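Long-range contact in uncharacterized protein (Enterococcus faecalis, PDB 2QRU), which is of unknown function but adopts the alpha/beta hydrolase fold and is probably a hydrolase: residues H4-Q9 with T18-T23. Sequence-based numbering, arbitrary orientation.
Sequences HLKNNQ and TIYPTT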
loop_
_atom_site.group_PDB
_atom_site.type_symbol
_atom_site.label_atom_id
_atom_site.label_comp_id
_atom_site.label_asym_id
_atom_site.label_seq_id
_atom_site.Cartn_x
_atom_site.Cartn_y
_atom_site.Cartn_z
ATOM N N HIS A 4 15.212 21.468 -2.168
ATOM C CA HIS A 4 14.462 20.568 -1.282
ATOM C C HIS A 4 13.040 21.086 -1.096
ATOM O O HIS A 4 12.684 21.608 -0.020
ATOM C CB HIS A 4 15.145 20.429 0.087
ATOM C CG HIS A 4 16.533 19.864 0.029
ATOM N ND1 HIS A 4 17.478 20.130 1.002
ATOM C CD2 HIS A 4 17.139 19.060 -0.877
ATOM C CE1 HIS A 4 18.604 19.506 0.698
ATOM N NE2 HIS A 4 18.423 18.847 -0.434
ATOM N N LEU A 5 12.252 20.991 -2.161
ATOM C CA LEU A 5 10.839 21.303 -2.102
ATOM C C LEU A 5 10.058 20.092 -2.597
ATOM O O LEU A 5 10.516 19.374 -3.488
ATOM C CB LEU A 5 10.496 22.512 -2.977
ATOM C CG LEU A 5 11.032 23.891 -2.604
ATOM C CD1 LEU A 5 10.535 24.876 -3.643
ATOM C CD2 LEU A 5 10.600 24.298 -1.196
ATOM N N LYS A 6 8.886 19.886 -2.005
ATOM C CA LYS A 6 7.938 18.857 -2.451
ATOM C C LYS A 6 7.701 19.096 -3.944
ATOM O O LYS A 6 7.500 20.244 -4.383
ATOM C CB LYS A 6 6.628 18.994 -1.676
ATOM C CG LYS A 6 5.494 18.063 -2.158
ATOM C CD LYS A 6 4.207 18.409 -1.456
ATOM C CE LYS A 6 3.154 17.347 -1.720
ATOM N NZ LYS A 6 1.800 17.928 -1.651
ATOM N N ASN A 7 7.769 18.033 -4.731
ATOM C CA ASN A 7 7.634 18.167 -6.178
ATOM C C ASN A 7 7.260 16.841 -6.805
ATOM O O ASN A 7 7.581 15.781 -6.254
ATOM C CB ASN A 7 8.932 18.705 -6.805
ATOM C CG ASN A 7 10.070 17.684 -6.784
ATOM O OD1 ASN A 7 10.368 17.063 -7.814
ATOM N ND2 ASN A 7 10.684 17.478 -5.616
ATOM N N ASN A 8 6.589 16.920 -7.952
ATOM C CA ASN A 8 6.165 15.727 -8.686
ATOM C C ASN A 8 7.089 15.518 -9.871
ATOM O O ASN A 8 7.509 16.488 -10.538
ATOM C CB ASN A 8 4.746 15.920 -9.213
ATOM C CG ASN A 8 3.683 15.536 -8.212
ATOM O OD1 ASN A 8 3.903 15.548 -6.992
ATOM N ND2 ASN A 8 2.503 15.178 -8.729
ATOM N N GLN A 9 7.361 14.253 -10.164
ATOM C CA GLN A 9 8.160 13.868 -11.318
ATOM C C GLN A 9 7.415 12.746 -12.053
ATOM O O GLN A 9 6.790 11.898 -11.424
ATOM C CB GLN A 9 9.475 13.320 -10.797
ATOM C CG GLN A 9 10.692 13.622 -11.608
ATOM C CD GLN A 9 11.916 13.758 -10.719
ATOM O OE1 GLN A 9 11.979 14.632 -9.846
ATOM N NE2 GLN A 9 12.889 12.872 -10.920
ATOM N N THR A 18 5.320 11.727 -6.127
ATOM C CA THR A 18 5.420 12.966 -5.344
ATOM C C THR A 18 6.591 12.782 -4.379
ATOM O O THR A 18 6.615 11.812 -3.599
ATOM C CB THR A 18 4.115 13.280 -4.568
ATOM O OG1 THR A 18 3.021 13.460 -5.486
ATOM C CG2 THR A 18 4.263 14.571 -3.747
ATOM N N ILE A 19 7.572 13.678 -4.494
ATOM C CA ILE A 19 8.817 13.613 -3.702
ATOM C C ILE A 19 8.748 14.614 -2.545
ATOM O O ILE A 19 8.443 15.795 -2.752
ATOM C CB ILE A 19 10.036 13.939 -4.609
ATOM C CG1 ILE A 19 10.093 12.976 -5.786
ATOM C CG2 ILE A 19 11.350 13.903 -3.829
ATOM C CD1 ILE A 19 10.894 13.461 -6.953
ATOM N N TYR A 20 9.018 14.145 -1.327
ATOM C CA TYR A 20 9.103 15.025 -0.167
ATOM C C TYR A 20 10.529 14.905 0.381
ATOM O O TYR A 20 10.828 13.981 1.122
ATOM C CB TYR A 20 8.125 14.568 0.919
ATOM C CG TYR A 20 6.647 14.502 0.572
ATOM C CD1 TYR A 20 6.103 13.384 -0.077
ATOM C CD2 TYR A 20 5.781 15.516 0.988
ATOM C CE1 TYR A 20 4.743 13.309 -0.338
ATOM C CE2 TYR A 20 4.432 15.459 0.734
ATOM C CZ TYR A 20 3.915 14.340 0.073
ATOM O OH TYR A 20 2.573 14.264 -0.191
ATOM N N PRO A 21 11.436 15.815 -0.021
ATOM C CA PRO A 21 12.838 15.726 0.405
ATOM C C PRO A 21 13.073 15.970 1.909
ATOM O O PRO A 21 12.306 16.676 2.575
ATOM C CB PRO A 21 13.535 16.836 -0.407
ATOM C CG PRO A 21 12.557 17.245 -1.469
ATOM C CD PRO A 21 11.194 16.946 -0.934
ATOM N N THR A 22 14.137 15.368 2.427
ATOM C CA THR A 22 14.631 15.718 3.762
ATOM C C THR A 22 15.437 17.021 3.676
ATOM O O THR A 22 15.655 17.551 2.577
ATOM C CB THR A 22 15.523 14.610 4.315
ATOM O OG1 THR A 22 16.613 14.388 3.404
ATOM C CG2 THR A 22 14.729 13.340 4.453
ATOM N N THR A 23 15.881 17.528 4.827
ATOM C CA THR A 23 16.618 18.800 4.886
ATOM C C THR A 23 18.084 18.652 4.469
ATOM O O THR A 23 18.758 19.642 4.148
ATOM C CB THR A 23 16.571 19.405 6.306
ATOM O OG1 THR A 23 17.091 18.454 7.240
ATOM C CG2 THR A 23 15.136 19.775 6.700
#
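Asn7 and Ile19 join the two strands of an N-terminal beta hairpin, whose first strand, 7-10, is the outermost at one end of the central sheet. They form an antiparallel hydrogen-bonded pair: Ile19 N donates to Asn7 O at 2.7 Å in a nearly straight bond (169° at the hydrogen), and Asn7 N returns one to Ile19 O. That same carbonyl oxygen also receives a CA-H...O contact from Lys6, with Lys6 CA 3.1 Å from Ile19 O.

The next pair, Asn8 with Thr18, is non-hydrogen-bonded, and here side chains supply the polar link. Thr18 OG1 donates to Asn8 OD1 across 2.7 Å, standing 37° out of the carbonyl plane. Next to the Thr18 methyl, Lys6 runs out extended, its CG anti to the backbone N (chi1 174°), and lies alongside Tyr20, pointing the same way; Lys6 CE touches that methyl and comes within 3.3 Å of Tyr20 CE2.

On the face opposite Asn8 and Thr18, Asn7 turns its amide back along its own chain, ND2 donating to Leu5 O at 2.9 Å, which ties the strand to the loop before it. Asn7 ND2 also meets Ile19 CB and Asn7 OD1 its CD1, which Gln9 OE1 approaches too; beyond them helix 74-93 packs on Ile19 and Gln9 through Ile92. Past the strand ends, the Pro21 ring rests against His4 and the Leu5 carbonyl, and Thr22 O lies over one face of the His4 ring, 3.4 Å above its plane and offset toward the rim; His4 NE2 is hydrogen-bonded to Glu25.

Strand 16-20 pairs in turn with strand 59-64, giving the strand order 1-2-4-3-5-6-7-8, its second strand antiparallel, of the alpha/beta hydrolase fold.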